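Local coordinates for lipoprotein (Mycoplasma mycoides subsp. capri, PDB 7ADK), which is probably a serine-type protease of the mycoplasma immunoglobulin-cleaving family, a surface lipoprotein expected to cut the heavy chain of host antibodies, at residues I428-D433 with A838-G843. Numbering follows the deposited sequence.
Sequences IMDYLD and ALFQNG
Two backbone amides of residues 838-843 bond to strand residues Asp430 and Tyr431. Ala838 N donates to the backbone oxygen Tyr431 O at 3.0 Å, lying in the carbonyl plane, while Leu839 N reaches Asp430 OD1 at 3.0 Å from above the carboxylate plane, with an N-H...O angle of 160°. Asp430 presents this oxygen because its CG stands anti to the backbone N (chi1 -166°), and the same OD1 accepts a weak bond from Tyr431 N. Its other oxygen, OD2, is hydrogen-bonded to the hydroxyls of Tyr824 and Ser837, so the buried carboxylate is gripped at both oxygens, which would favour its ionised form.

Beside these bonds the Ala838 methyl sits squarely over one face of the Tyr431 ring, CB 3.6 Å from the ring centroid and only 6° off the normal, a CH-pi contact. Leu839 crosses the Asp430 side chain obliquely, its CD1 lying 4.0 Å from Asp430 CB, and its CG packs against Met429 O at 3.8 Å. The edge of the Phe840 ring faces Asp430 OD2. Beyond it the chain reverses through a type I turn from Phe840 to Gly843, and Gln841 NE2 folds back to Ala838 O at 3.0 Å.

Met429 and Asp430 form a classic beta bulge opposite Tyr444 of strand 442-447. Strand 421-433 also pairs antiparallel with the short strand 836-837, so the contact carries that pairing into the loop just beyond it, while helix 824-831 supplies Tyr824 and Met828 against Asp430 and Arg825 against Phe840.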
loop_
_atom_site.group_PDB
_atom_site.type_symbol
_atom_site.label_atom_id
_atom_site.label_comp_id
_atom_site.label_asym_id
_atom_site.label_seq_id
_atom_site.Cartn_x
_atom_site.Cartn_y
_atom_site.Cartn_z
ATOM N N ILE B 428 9.540 22.450 -10.338
ATOM C CA ILE B 428 9.440 23.811 -10.844
ATOM C C ILE B 428 10.713 24.564 -10.423
ATOM O O ILE B 428 11.047 24.606 -9.238
ATOM C CB ILE B 428 8.109 24.420 -10.352
ATOM C CG1 ILE B 428 7.630 25.563 -11.246
ATOM C CG2 ILE B 428 8.101 24.838 -8.873
ATOM C CD1 ILE B 428 6.126 25.801 -11.039
ATOM N N MET B 429 11.450 25.142 -11.375
ATOM C CA MET B 429 12.642 25.922 -11.062
ATOM C C MET B 429 12.507 27.396 -11.418
ATOM O O MET B 429 12.990 28.241 -10.677
ATOM C CB MET B 429 13.892 25.270 -11.648
ATOM C CG MET B 429 14.108 25.441 -13.151
ATOM S SD MET B 429 15.830 25.245 -13.664
ATOM C CE MET B 429 15.969 23.469 -13.533
ATOM N N ASP B 430 11.822 27.743 -12.504
ATOM C CA ASP B 430 11.833 29.102 -13.038
ATOM C C ASP B 430 10.558 29.429 -13.833
ATOM O O ASP B 430 9.802 28.541 -14.225
ATOM C CB ASP B 430 13.114 29.273 -13.872
ATOM C CG ASP B 430 13.474 30.707 -14.225
ATOM O OD1 ASP B 430 12.993 31.630 -13.557
ATOM O OD2 ASP B 430 14.250 30.918 -15.182
ATOM N N TYR B 431 10.330 30.714 -14.090
ATOM C CA TYR B 431 9.359 31.207 -15.062
ATOM C C TYR B 431 9.855 32.472 -15.768
ATOM O O TYR B 431 10.483 33.333 -15.164
ATOM C CB TYR B 431 7.982 31.415 -14.425
ATOM C CG TYR B 431 7.891 32.335 -13.223
ATOM C CD1 TYR B 431 7.849 33.731 -13.378
ATOM C CD2 TYR B 431 7.768 31.773 -11.942
ATOM C CE1 TYR B 431 7.659 34.557 -12.260
ATOM C CE2 TYR B 431 7.591 32.590 -10.819
ATOM C CZ TYR B 431 7.525 33.984 -10.979
ATOM O OH TYR B 431 7.372 34.765 -9.888
ATOM N N LEU B 432 9.529 32.597 -17.050
ATOM C CA LEU B 432 9.821 33.781 -17.849
ATOM C C LEU B 432 8.947 34.929 -17.347
ATOM O O LEU B 432 7.756 34.733 -17.130
ATOM C CB LEU B 432 9.567 33.427 -19.319
ATOM C CG LEU B 432 9.800 34.541 -20.337
ATOM C CD1 LEU B 432 11.257 34.957 -20.435
ATOM C CD2 LEU B 432 9.365 34.055 -21.705
ATOM N N ASP B 433 9.513 36.106 -17.117
ATOM C CA ASP B 433 8.824 37.199 -16.431
ATOM C C ASP B 433 8.579 38.403 -17.357
ATOM O O ASP B 433 9.430 39.281 -17.498
ATOM C CB ASP B 433 9.591 37.524 -15.140
ATOM C CG ASP B 433 8.831 38.477 -14.217
ATOM O OD1 ASP B 433 7.785 39.006 -14.623
ATOM O OD2 ASP B 433 9.255 38.658 -13.059
ATOM N N ALA B 838 12.373 34.475 -13.115
ATOM C CA ALA B 838 12.318 34.372 -11.656
ATOM C C ALA B 838 13.689 34.070 -10.999
ATOM O O ALA B 838 13.981 34.610 -9.933
ATOM C CB ALA B 838 11.264 33.341 -11.273
ATOM N N LEU B 839 14.549 33.261 -11.627
ATOM C CA LEU B 839 15.957 33.084 -11.231
ATOM C C LEU B 839 16.892 34.221 -11.680
ATOM O O LEU B 839 17.948 34.414 -11.089
ATOM C CB LEU B 839 16.500 31.760 -11.797
ATOM C CG LEU B 839 15.978 30.483 -11.139
ATOM C CD1 LEU B 839 16.581 29.280 -11.839
ATOM C CD2 LEU B 839 16.351 30.388 -9.676
ATOM N N PHE B 840 16.531 34.960 -12.721
ATOM C CA PHE B 840 17.381 35.913 -13.433
ATOM C C PHE B 840 16.685 37.274 -13.535
ATOM O O PHE B 840 16.338 37.746 -14.613
ATOM C CB PHE B 840 17.812 35.310 -14.783
ATOM C CG PHE B 840 18.622 34.030 -14.662
ATOM C CD1 PHE B 840 19.980 34.097 -14.319
ATOM C CD2 PHE B 840 18.028 32.769 -14.852
ATOM C CE1 PHE B 840 20.727 32.922 -14.140
ATOM C CE2 PHE B 840 18.781 31.598 -14.678
ATOM C CZ PHE B 840 20.128 31.670 -14.317
ATOM N N GLN B 841 16.396 37.898 -12.395
ATOM C CA GLN B 841 15.537 39.092 -12.318
ATOM C C GLN B 841 16.189 40.370 -12.866
ATOM O O GLN B 841 15.496 41.324 -13.203
ATOM C CB GLN B 841 15.052 39.300 -10.882
ATOM C CG GLN B 841 14.163 38.154 -10.407
ATOM C CD GLN B 841 13.833 38.232 -8.930
ATOM O OE1 GLN B 841 13.543 39.277 -8.370
ATOM N NE2 GLN B 841 13.853 37.126 -8.237
ATOM N N ASN B 842 17.514 40.373 -13.008
ATOM C CA ASN B 842 18.288 41.372 -13.746
ATOM C C ASN B 842 18.560 40.989 -15.224
ATOM O O ASN B 842 19.226 41.740 -15.934
ATOM C CB ASN B 842 19.585 41.666 -12.967
ATOM C CG ASN B 842 19.353 42.232 -11.575
ATOM O OD1 ASN B 842 18.969 41.527 -10.656
ATOM N ND2 ASN B 842 19.590 43.501 -11.364
ATOM N N GLY B 843 18.063 39.845 -15.711
ATOM C CA GLY B 843 18.304 39.307 -17.057
ATOM C C GLY B 843 19.398 38.233 -17.143
ATOM O O GLY B 843 20.156 37.993 -16.204
#